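Local coordinates for protein tRNA (guanine(9)-N1)-methyltransferase (Schizosaccharomyces pombe, PDB 4JWH) that transfers a methyl group from S-adenosyl-L-methionine to N1 of guanine at position 9 of cytoplasmic tRNA, leaving S-adenosyl-L-homocysteine, at residues 116-121 with 150-155; 121-126 with 213-218; 125-130 with 251-256. All coordinates share one frame; numbering follows the deposited sequence. Where two conformers were deposited one is given.

Contact 1. Residues 116-121 with 150-155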
loop_
_atom_site.group_PDB
_atom_site.type_symbol
_atom_site.label_atom_id
_atom_site.label_comp_id
_atom_site.label_asym_id
_atom_site.label_seq_id
_atom_site.Cartn_x
_atom_site.Cartn_y
_atom_site.Cartn_z
ATOM N N MET A 116 -14.484 1.699 -9.577
ATOM C CA MET A 116 -13.982 3.046 -9.841
ATOM C C MET A 116 -14.374 3.615 -11.217
ATOM O O MET A 116 -14.312 2.904 -12.221
ATOM C CB MET A 116 -12.449 3.044 -9.726
ATOM C CG MET A 116 -11.925 2.994 -8.296
ATOM S SD MET A 116 -10.119 2.831 -8.265
ATOM C CE MET A 116 -9.999 1.030 -8.423
ATOM N N ASN A 117 -14.721 4.900 -11.276
ATOM C CA ASN A 117 -14.862 5.575 -12.587
ATOM C C ASN A 117 -13.499 5.889 -13.192
ATOM O O ASN A 117 -12.460 5.508 -12.638
ATOM C CB ASN A 117 -15.757 6.839 -12.521
ATOM C CG ASN A 117 -15.120 7.982 -11.721
ATOM O OD1 ASN A 117 -13.903 8.127 -11.695
ATOM N ND2 ASN A 117 -15.950 8.787 -11.063
ATOM N N ASP A 118 -13.505 6.578 -14.334
ATOM C CA ASP A 118 -12.292 6.823 -15.111
ATOM C C ASP A 118 -11.290 7.739 -14.436
ATOM O O ASP A 118 -10.088 7.510 -14.548
ATOM C CB ASP A 118 -12.609 7.365 -16.510
ATOM C CG ASP A 118 -11.797 6.682 -17.574
ATOM O OD1 ASP A 118 -10.967 7.377 -18.210
ATOM O OD2 ASP A 118 -11.977 5.439 -17.770
ATOM N N LYS A 119 -11.782 8.765 -13.745
ATOM C CA LYS A 119 -10.909 9.703 -13.042
ATOM C C LYS A 119 -10.203 9.016 -11.874
ATOM O O LYS A 119 -9.024 9.254 -11.626
ATOM C CB LYS A 119 -11.698 10.910 -12.518
ATOM N N GLU A 120 -10.967 8.191 -11.159
ATOM C CA GLU A 120 -10.466 7.448 -9.999
ATOM C C GLU A 120 -9.352 6.451 -10.391
ATOM O O GLU A 120 -8.329 6.362 -9.711
ATOM C CB GLU A 120 -11.630 6.778 -9.279
ATOM C CG GLU A 120 -12.520 7.783 -8.597
ATOM C CD GLU A 120 -13.866 7.252 -8.198
ATOM O OE1 GLU A 120 -14.326 6.218 -8.756
ATOM O OE2 GLU A 120 -14.474 7.878 -7.300
ATOM N N ILE A 121 -9.555 5.727 -11.493
ATOM C CA ILE A 121 -8.508 4.866 -12.083
ATOM C C ILE A 121 -7.267 5.647 -12.443
ATOM O O ILE A 121 -6.147 5.232 -12.125
ATOM C CB ILE A 121 -9.001 4.120 -13.338
ATOM C CG1 ILE A 121 -10.055 3.059 -12.951
ATOM C CG2 ILE A 121 -7.809 3.449 -14.089
ATOM C CD1 ILE A 121 -9.420 1.748 -12.416
ATOM N N GLY A 150 -4.588 -5.808 -13.605
ATOM C CA GLY A 150 -5.139 -5.958 -14.944
ATOM C C GLY A 150 -6.184 -4.903 -15.235
ATOM O O GLY A 150 -6.223 -3.840 -14.577
ATOM N N GLY A 151 -7.018 -5.171 -16.234
ATOM C CA GLY A 151 -8.148 -4.285 -16.552
ATOM C C GLY A 151 -7.711 -2.856 -16.856
ATOM O O GLY A 151 -6.638 -2.635 -17.387
ATOM N N ARG A 152 -8.552 -1.900 -16.482
ATOM C CA ARG A 152 -8.400 -0.508 -16.862
ATOM C C ARG A 152 -7.226 0.151 -16.173
ATOM O O ARG A 152 -6.621 1.091 -16.707
ATOM C CB ARG A 152 -9.691 0.257 -16.570
ATOM C CG ARG A 152 -10.802 0.031 -17.599
ATOM C CD ARG A 152 -12.007 0.874 -17.208
ATOM N NE ARG A 152 -12.456 0.508 -15.873
ATOM C CZ ARG A 152 -12.954 1.347 -14.973
ATOM N NH1 ARG A 152 -13.068 2.646 -15.209
ATOM N NH2 ARG A 152 -13.331 0.874 -13.809
ATOM N N LEU A 153 -6.885 -0.343 -14.985
ATOM C CA LEU A 153 -5.653 0.113 -14.312
ATOM C C LEU A 153 -4.418 -0.236 -15.142
ATOM O O LEU A 153 -3.591 0.628 -15.411
ATOM C CB LEU A 153 -5.560 -0.447 -12.868
ATOM C CG LEU A 153 -4.358 -0.014 -12.026
ATOM C CD1 LEU A 153 -4.325 1.535 -11.803
ATOM C CD2 LEU A 153 -4.310 -0.770 -10.660
ATOM N N LYS A 154 -4.281 -1.496 -15.542
ATOM C CA LYS A 154 -3.120 -1.930 -16.330
ATOM C C LYS A 154 -3.047 -1.197 -17.692
ATOM O O LYS A 154 -1.986 -0.785 -18.122
ATOM C CB LYS A 154 -3.151 -3.450 -16.543
ATOM C CG LYS A 154 -1.940 -4.021 -17.303
ATOM C CD LYS A 154 -2.109 -5.527 -17.546
ATOM C CE LYS A 154 -0.873 -6.131 -18.182
ATOM N NZ LYS A 154 -0.554 -5.364 -19.445
ATOM N N THR A 155 -4.172 -1.064 -18.365
ATOM C CA THR A 155 -4.210 -0.282 -19.627
ATOM C C THR A 155 -3.731 1.163 -19.389
ATOM O O THR A 155 -2.761 1.615 -19.999
ATOM C CB THR A 155 -5.620 -0.300 -20.182
ATOM O OG1 THR A 155 -6.014 -1.671 -20.356
ATOM C CG2 THR A 155 -5.746 0.490 -21.520
#
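Arg152 reaches across from the start of helix 151-161 and grips the backbone carbonyl of Met116. NH2 of Arg152 donates to Met116 O at 2.8 Å, and the N-H points almost straight at it (165°). The oxygen lies in the guanidinium plane. NH1 of Arg152 adds a weak bond to the same oxygen. NH1 also lies 3.9 Å from Asp118 OD2, a long salt bridge. The Arg152 chain bends at chi3 (-59°), which turns NE toward 116-121. CG1 of Ile121 lies over one guanidinium face, offset toward its rim, 3.8 Å from Arg152 NH1. CG2 of Ile121 rests instead on Arg152 O at 3.7 Å, and Ile121 CD1 meets Leu153 CB at 4.5 Å. An alanine in place of Arg152 would probably leave Met116 O without these two donors, Asp118 without its long salt bridge and Ile121 CG1 without the guanidinium beside it. Behind this shell, Asn117 and Glu120 form a capping box at the start of helix 118-137. Asp113 accepts from the backbone N of both Arg152 and Leu153. The contact joins the first turns of helices 118-137 and 151-161, which flank strand 143-147 in the chain.

Contact 2. Residues 121-126 with 213-218. With SAH (S-adenosyl-L-homocysteine), chain C.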
loop_
_atom_site.group_PDB
_atom_site.type_symbol
_atom_site.label_atom_id
_atom_site.label_comp_id
_atom_site.label_asym_id
_atom_site.label_seq_id
_atom_site.Cartn_x
_atom_site.Cartn_y
_atom_site.Cartn_z
ATOM N N ILE A 121 -9.555 5.727 -11.493
ATOM C CA ILE A 121 -8.508 4.866 -12.083
ATOM C C ILE A 121 -7.267 5.647 -12.443
ATOM O O ILE A 121 -6.147 5.232 -12.125
ATOM C CB ILE A 121 -9.001 4.120 -13.338
ATOM C CG1 ILE A 121 -10.055 3.059 -12.951
ATOM C CG2 ILE A 121 -7.809 3.449 -14.089
ATOM C CD1 ILE A 121 -9.420 1.748 -12.416
ATOM N N ASN A 122 -7.461 6.778 -13.121
ATOM C CA ASN A 122 -6.345 7.666 -13.447
ATOM C C ASN A 122 -5.562 8.078 -12.195
ATOM O O ASN A 122 -4.329 7.967 -12.166
ATOM C CB ASN A 122 -6.823 8.908 -14.220
ATOM C CG ASN A 122 -7.434 8.558 -15.581
ATOM O OD1 ASN A 122 -7.552 7.386 -15.958
ATOM N ND2 ASN A 122 -7.844 9.584 -16.312
ATOM N N SER A 123 -6.282 8.521 -11.166
ATOM C CA SER A 123 -5.643 8.849 -9.891
ATOM C C SER A 123 -4.892 7.651 -9.257
ATOM O O SER A 123 -3.743 7.789 -8.826
ATOM C CB SER A 123 -6.655 9.452 -8.921
ATOM O OG SER A 123 -6.164 9.345 -7.593
ATOM N N LEU A 124 -5.535 6.486 -9.211
ATOM C CA LEU A 124 -4.909 5.267 -8.682
ATOM C C LEU A 124 -3.601 4.962 -9.421
ATOM O O LEU A 124 -2.571 4.650 -8.843
ATOM C CB LEU A 124 -5.892 4.087 -8.775
ATOM C CG LEU A 124 -5.327 2.752 -8.251
ATOM C CD1 LEU A 124 -4.975 2.869 -6.734
ATOM C CD2 LEU A 124 -6.333 1.662 -8.504
ATOM N N CYS A 125 -3.623 5.109 -10.726
ATOM C CA CYS A 125 -2.440 4.812 -11.491
ATOM C C CYS A 125 -1.232 5.719 -11.106
ATOM O O CYS A 125 -0.098 5.260 -10.964
ATOM C CB CYS A 125 -2.796 4.936 -12.956
ATOM S SG CYS A 125 -1.398 4.680 -13.979
ATOM N N GLN A 126 -1.503 7.012 -10.923
ATOM C CA GLN A 126 -0.518 7.970 -10.396
ATOM C C GLN A 126 -0.033 7.507 -9.009
ATOM O O GLN A 126 1.154 7.515 -8.705
ATOM C CB GLN A 126 -1.152 9.377 -10.364
ATOM C CG GLN A 126 -0.495 10.417 -9.447
ATOM C CD GLN A 126 -1.171 11.787 -9.551
ATOM O OE1 GLN A 126 -1.898 12.217 -8.639
ATOM N NE2 GLN A 126 -0.943 12.471 -10.671
ATOM N N ALA A 213 -6.031 -1.101 -3.285
ATOM C CA ALA A 213 -5.722 -0.196 -4.399
ATOM C C ALA A 213 -7.045 0.326 -4.940
ATOM O O ALA A 213 -7.612 -0.221 -5.894
ATOM C CB ALA A 213 -4.893 -0.885 -5.499
ATOM N N ILE A 214 -7.534 1.382 -4.300
ATOM C CA ILE A 214 -8.800 1.994 -4.676
ATOM C C ILE A 214 -8.858 3.479 -4.284
ATOM O O ILE A 214 -8.407 3.881 -3.215
ATOM C CB ILE A 214 -10.021 1.210 -4.072
ATOM C CG1 ILE A 214 -11.358 1.763 -4.628
ATOM C CG2 ILE A 214 -9.965 1.175 -2.531
ATOM C CD1 ILE A 214 -12.586 0.976 -4.237
ATOM N N VAL A 215 -9.389 4.285 -5.187
ATOM C CA VAL A 215 -9.635 5.693 -4.968
ATOM C C VAL A 215 -11.149 5.894 -4.948
ATOM O O VAL A 215 -11.797 5.924 -5.998
ATOM C CB VAL A 215 -8.984 6.525 -6.099
ATOM C CG1 VAL A 215 -9.381 8.013 -6.029
ATOM C CG2 VAL A 215 -7.475 6.361 -6.034
ATOM N N ASP A 216 -11.710 5.955 -3.747
ATOM C CA ASP A 216 -13.161 6.000 -3.592
ATOM C C ASP A 216 -13.643 7.176 -2.738
ATOM O O ASP A 216 -14.840 7.414 -2.659
ATOM C CB ASP A 216 -13.657 4.620 -3.091
ATOM C CG ASP A 216 -13.364 4.375 -1.620
ATOM O OD1 ASP A 216 -12.322 4.846 -1.140
ATOM O OD2 ASP A 216 -14.170 3.699 -0.937
ATOM N N LYS A 217 -12.711 7.887 -2.102
ATOM C CA LYS A 217 -13.043 8.963 -1.157
ATOM C C LYS A 217 -13.726 8.337 0.058
ATOM O O LYS A 217 -14.534 8.986 0.735
ATOM C CB LYS A 217 -14.007 9.991 -1.754
ATOM C CG LYS A 217 -13.457 10.968 -2.759
ATOM C CD LYS A 217 -14.472 12.135 -2.879
ATOM C CE LYS A 217 -13.866 13.382 -3.516
ATOM N NZ LYS A 217 -14.614 14.614 -3.099
ATOM N N ASN A 218 -13.409 7.064 0.311
ATOM C CA ASN A 218 -14.078 6.255 1.313
ATOM C C ASN A 218 -15.621 6.119 1.210
ATOM O O ASN A 218 -16.282 5.843 2.206
ATOM C CB ASN A 218 -13.662 6.677 2.727
ATOM C CG ASN A 218 -13.833 5.557 3.728
ATOM O OD1 ASN A 218 -13.523 4.394 3.434
ATOM N ND2 ASN A 218 -14.332 5.891 4.914
HETATM N N SAH C . -13.247 2.549 1.562
HETATM C CA SAH C . -11.955 2.043 1.127
HETATM C CB SAH C . -11.073 3.289 0.849
HETATM C CG SAH C . -9.690 3.089 1.311
HETATM S SD SAH C . -8.353 4.187 1.047
HETATM C C SAH C . -11.545 0.947 2.101
HETATM O O SAH C . -10.432 0.670 2.437
HETATM O OXT SAH C . -12.386 0.228 2.550
HETATM C "C5'" SAH C . -7.188 3.126 0.292
HETATM C "C4'" SAH C . -6.376 2.196 1.187
HETATM O "O4'" SAH C . -5.488 2.875 2.020
HETATM C "C3'" SAH C . -7.157 1.255 2.113
HETATM O "O3'" SAH C . -7.640 0.122 1.452
HETATM C "C2'" SAH C . -6.184 0.933 3.193
HETATM O "O2'" SAH C . -5.413 -0.146 2.772
HETATM C "C1'" SAH C . -5.387 2.210 3.245
HETATM N N9 SAH C . -5.747 3.078 4.379
HETATM C C8 SAH C . -6.229 4.287 4.305
HETATM N N7 SAH C . -6.381 4.838 5.481
HETATM C C5 SAH C . -5.949 3.976 6.348
HETATM C C6 SAH C . -5.816 3.903 7.804
HETATM N N6 SAH C . -6.193 4.905 8.554
HETATM N N1 SAH C . -5.316 2.808 8.324
HETATM C C2 SAH C . -4.932 1.794 7.570
HETATM N N3 SAH C . -5.035 1.776 6.266
HETATM C C4 SAH C . -5.520 2.819 5.603
#
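The loop 213-218, whose Val215 packs on Ser123 and Leu124, also holds the amino nitrogen of S-adenosyl-L-homocysteine (SAH) between two side chains. SAH N donates to Asn218 OD1 at 2.6 Å and to Asp216 OD2 at 2.9 Å. Asp216 OD2 has a second donor in Tyr220 N, which ties the carboxylate to the next part of the loop. Asp216 is the proton acceptor of the reaction, and it also binds the methyl donor. The loop is thus a SAM-binding segment of this SPOUT-clan methyltransferase. Toward helix 118-137 the contact is van der Waals packing. Both methyls of Val215 lie close to Ser123 OG, CG2 being the nearer at 3.6 Å from that oxygen. The same CG2 lies 3.7 Å from Leu124 N and also meets Leu124 CB, so it fits against the helix backbone. With CG anti to the backbone N (chi1 180°), Leu124 turns its two methyls to the loop backbone. Its CD2 lies 3.5 Å from Ala213 O, while CD1 meets Ala213 CB at 4.0 Å and lies near Ile214 N. Ile214 turns its CB away from the helix, and its CG2 comes 4.1 Å from SAH CB. One side of the loop therefore packs on the helix while other residues line the SAH pocket. The loop follows strand 208-212 and leads to helix 223-231. Ala213 is still backbone-bonded to Asp109, at the end of strand 105-109, and Leu124 also touches Leu153 of helix 151-161.

Contact 3. Residues 125-130 with 251-256. With SAH (S-adenosyl-L-homocysteine), chain C.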
loop_
_atom_site.group_PDB
_atom_site.type_symbol
_atom_site.label_atom_id
_atom_site.label_comp_id
_atom_site.label_asym_id
_atom_site.label_seq_id
_atom_site.Cartn_x
_atom_site.Cartn_y
_atom_site.Cartn_z
ATOM N N CYS A 125 -3.623 5.109 -10.726
ATOM C CA CYS A 125 -2.440 4.812 -11.491
ATOM C C CYS A 125 -1.232 5.719 -11.106
ATOM O O CYS A 125 -0.098 5.260 -10.964
ATOM C CB CYS A 125 -2.796 4.936 -12.956
ATOM S SG CYS A 125 -1.398 4.680 -13.979
ATOM N N GLN A 126 -1.503 7.012 -10.923
ATOM C CA GLN A 126 -0.518 7.970 -10.396
ATOM C C GLN A 126 -0.033 7.507 -9.009
ATOM O O GLN A 126 1.154 7.515 -8.705
ATOM C CB GLN A 126 -1.152 9.377 -10.364
ATOM C CG GLN A 126 -0.495 10.417 -9.447
ATOM C CD GLN A 126 -1.171 11.787 -9.551
ATOM O OE1 GLN A 126 -1.898 12.217 -8.639
ATOM N NE2 GLN A 126 -0.943 12.471 -10.671
ATOM N N GLN A 127 -0.964 7.048 -8.194
ATOM C CA GLN A 127 -0.624 6.603 -6.834
ATOM C C GLN A 127 0.231 5.350 -6.809
ATOM O O GLN A 127 1.140 5.259 -5.973
ATOM C CB GLN A 127 -1.886 6.408 -6.027
ATOM C CG GLN A 127 -2.544 7.716 -5.734
ATOM C CD GLN A 127 -3.777 7.593 -4.899
ATOM O OE1 GLN A 127 -3.881 6.715 -4.049
ATOM N NE2 GLN A 127 -4.709 8.513 -5.090
ATOM N N VAL A 128 -0.059 4.392 -7.699
ATOM C CA VAL A 128 0.784 3.187 -7.815
ATOM C C VAL A 128 2.199 3.576 -8.203
ATOM O O VAL A 128 3.160 3.049 -7.658
ATOM C CB VAL A 128 0.236 2.158 -8.852
ATOM C CG1 VAL A 128 1.285 1.080 -9.198
ATOM C CG2 VAL A 128 -1.070 1.495 -8.327
ATOM N N THR A 129 2.316 4.481 -9.176
ATOM C CA THR A 129 3.631 4.997 -9.605
ATOM C C THR A 129 4.377 5.682 -8.440
ATOM O O THR A 129 5.577 5.466 -8.254
ATOM C CB THR A 129 3.458 5.976 -10.786
ATOM O OG1 THR A 129 2.792 5.309 -11.866
ATOM C CG2 THR A 129 4.808 6.541 -11.268
ATOM N N ARG A 130 3.658 6.479 -7.640
ATOM C CA ARG A 130 4.279 7.131 -6.479
ATOM C C ARG A 130 4.774 6.101 -5.464
ATOM O O ARG A 130 5.802 6.321 -4.833
ATOM C CB ARG A 130 3.363 8.192 -5.825
ATOM C CG ARG A 130 3.592 9.625 -6.372
ATOM C CD ARG A 130 3.003 10.736 -5.493
ATOM N NE ARG A 130 1.823 11.376 -6.081
ATOM C CZ ARG A 130 1.217 12.438 -5.548
ATOM N NH1 ARG A 130 1.684 12.977 -4.431
ATOM N NH2 ARG A 130 0.150 12.966 -6.127
ATOM N N ILE A 251 -8.838 8.675 6.547
ATOM C CA ILE A 251 -8.609 7.717 5.470
ATOM C C ILE A 251 -7.638 8.318 4.442
ATOM O O ILE A 251 -7.921 9.320 3.769
ATOM C CB ILE A 251 -9.931 7.160 4.870
ATOM C CG1 ILE A 251 -10.711 6.373 5.933
ATOM C CG2 ILE A 251 -9.653 6.177 3.738
ATOM C CD1 ILE A 251 -11.420 7.206 7.013
ATOM N N LEU A 252 -6.460 7.719 4.367
ATOM C CA LEU A 252 -5.401 8.280 3.542
ATOM C C LEU A 252 -5.412 7.625 2.159
ATOM O O LEU A 252 -6.098 6.622 1.958
ATOM C CB LEU A 252 -4.057 8.088 4.239
ATOM C CG LEU A 252 -3.922 8.628 5.674
ATOM C CD1 LEU A 252 -2.588 8.227 6.255
ATOM C CD2 LEU A 252 -4.079 10.136 5.717
ATOM N N THR A 253 -4.659 8.189 1.221
ATOM C CA THR A 253 -4.602 7.644 -0.124
ATOM C C THR A 253 -3.655 6.423 -0.123
ATOM O O THR A 253 -2.867 6.232 0.823
ATOM C CB THR A 253 -4.087 8.674 -1.153
ATOM O OG1 THR A 253 -2.702 8.948 -0.904
ATOM C CG2 THR A 253 -4.914 9.990 -1.124
ATOM N N VAL A 254 -3.737 5.617 -1.182
ATOM C CA VAL A 254 -2.839 4.466 -1.351
ATOM C C VAL A 254 -1.374 4.883 -1.148
ATOM O O VAL A 254 -0.659 4.290 -0.340
ATOM C CB VAL A 254 -3.021 3.804 -2.729
ATOM C CG1 VAL A 254 -1.961 2.711 -2.950
ATOM C CG2 VAL A 254 -4.461 3.252 -2.889
ATOM N N ASN A 255 -0.941 5.934 -1.845
ATOM C CA ASN A 255 0.470 6.327 -1.757
ATOM C C ASN A 255 0.813 6.949 -0.414
ATOM O O ASN A 255 1.930 6.812 0.040
ATOM C CB ASN A 255 0.911 7.284 -2.885
ATOM C CG ASN A 255 0.231 8.635 -2.789
ATOM O OD1 ASN A 255 -0.942 8.741 -3.094
ATOM N ND2 ASN A 255 0.942 9.648 -2.268
ATOM N N GLN A 256 -0.120 7.646 0.213
ATOM C CA GLN A 256 0.167 8.202 1.553
ATOM C C GLN A 256 0.441 7.081 2.561
ATOM O O GLN A 256 1.363 7.154 3.383
ATOM C CB GLN A 256 -0.970 9.106 2.043
ATOM C CG GLN A 256 -0.956 10.498 1.394
ATOM C CD GLN A 256 -2.162 11.331 1.787
ATOM O OE1 GLN A 256 -3.259 10.800 1.962
ATOM N NE2 GLN A 256 -1.963 12.651 1.928
HETATM N N SAH C . -13.247 2.549 1.562
HETATM C CA SAH C . -11.955 2.043 1.127
HETATM C CB SAH C . -11.073 3.289 0.849
HETATM C CG SAH C . -9.690 3.089 1.311
HETATM S SD SAH C . -8.353 4.187 1.047
HETATM C C SAH C . -11.545 0.947 2.101
HETATM O O SAH C . -10.432 0.670 2.437
HETATM O OXT SAH C . -12.386 0.228 2.550
HETATM C "C5'" SAH C . -7.188 3.126 0.292
HETATM C "C4'" SAH C . -6.376 2.196 1.187
HETATM O "O4'" SAH C . -5.488 2.875 2.020
HETATM C "C3'" SAH C . -7.157 1.255 2.113
HETATM O "O3'" SAH C . -7.640 0.122 1.452
HETATM C "C2'" SAH C . -6.184 0.933 3.193
HETATM O "O2'" SAH C . -5.413 -0.146 2.772
HETATM C "C1'" SAH C . -5.387 2.210 3.245
HETATM N N9 SAH C . -5.747 3.078 4.379
HETATM C C8 SAH C . -6.229 4.287 4.305
HETATM N N7 SAH C . -6.381 4.838 5.481
HETATM C C5 SAH C . -5.949 3.976 6.348
HETATM C C6 SAH C . -5.816 3.903 7.804
HETATM N N6 SAH C . -6.193 4.905 8.554
HETATM N N1 SAH C . -5.316 2.808 8.324
HETATM C C2 SAH C . -4.932 1.794 7.570
HETATM N N3 SAH C . -5.035 1.776 6.266
HETATM C C4 SAH C . -5.520 2.819 5.603
#
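Gln127 of helix 118-137 and Asn255 of helix 254-267 make the tight centre of this contact. Their side chains cross at about a right angle, with the amide planes 68° apart. Asn255 OD1 lies 3.3 Å from Gln127 CG. The same OD1 accepts from Thr253 OG1 at 2.8 Å, with the hydroxyl above the carbonyl plane. ND2 of Asn255 is bonded to Glu259, so both ends of the amide are held. Beyond CG, Gln127 runs extended to the start of the other helix. There OE1 takes a weak hydrogen bond from Val254 N at 3.1 Å, bent to 123°. Gln127 OE1 is also 3.3 Å from Val254 CB and 3.5 Å from Thr253 CB. Thr253 and Gln256 form a capping box around this helix start. Gln256 N donates to Thr253 OG1 at 3.1 Å, and Thr253 N donates to Gln256 OE1 on a lone pair. The outer side is looser. There Arg130 CB lies 3.9 Å from Asn255 CB. The rest of Arg130 is exposed and was modelled in two conformers, so its weak bond to Gln126 is doubtful. Just before the helix start, this SAM-binding segment of the SPOUT-clan enzyme runs past SAH. Leu252 N donates to SAH N7 at 3.1 Å, a bond to the adenine, and Ile251 CG2 packs near SAH SD. The contact sets helix 254-267 against the middle of helix 118-137. Val254 also touches Leu124 and Cys131 of that helix, whose other flank, at Cys125 and Val128, meets helix 151-161.

Overall arrangement
All three contacts use helix 118-137, in the order contact 1, contact 2, contact 3, from its first turn to its middle. The centres of contact 1 and contact 2 lie about 8 Å apart. Contact 3 is centred about 7 Å from contact 2 and about 14 Å from contact 1. The partners come later in the chain: 150-155, then 213-218, then 251-256. The helix is the crossover between the adjacent parallel strands 105-109 and 143-147 of the six-stranded sheet, a beta-alpha-beta unit. Contact 1 joins its start to helix 151-161. Two of the segments lining the SAH pocket of this SPOUT-clan domain, 213-218 and 251-256, pack on the same helix.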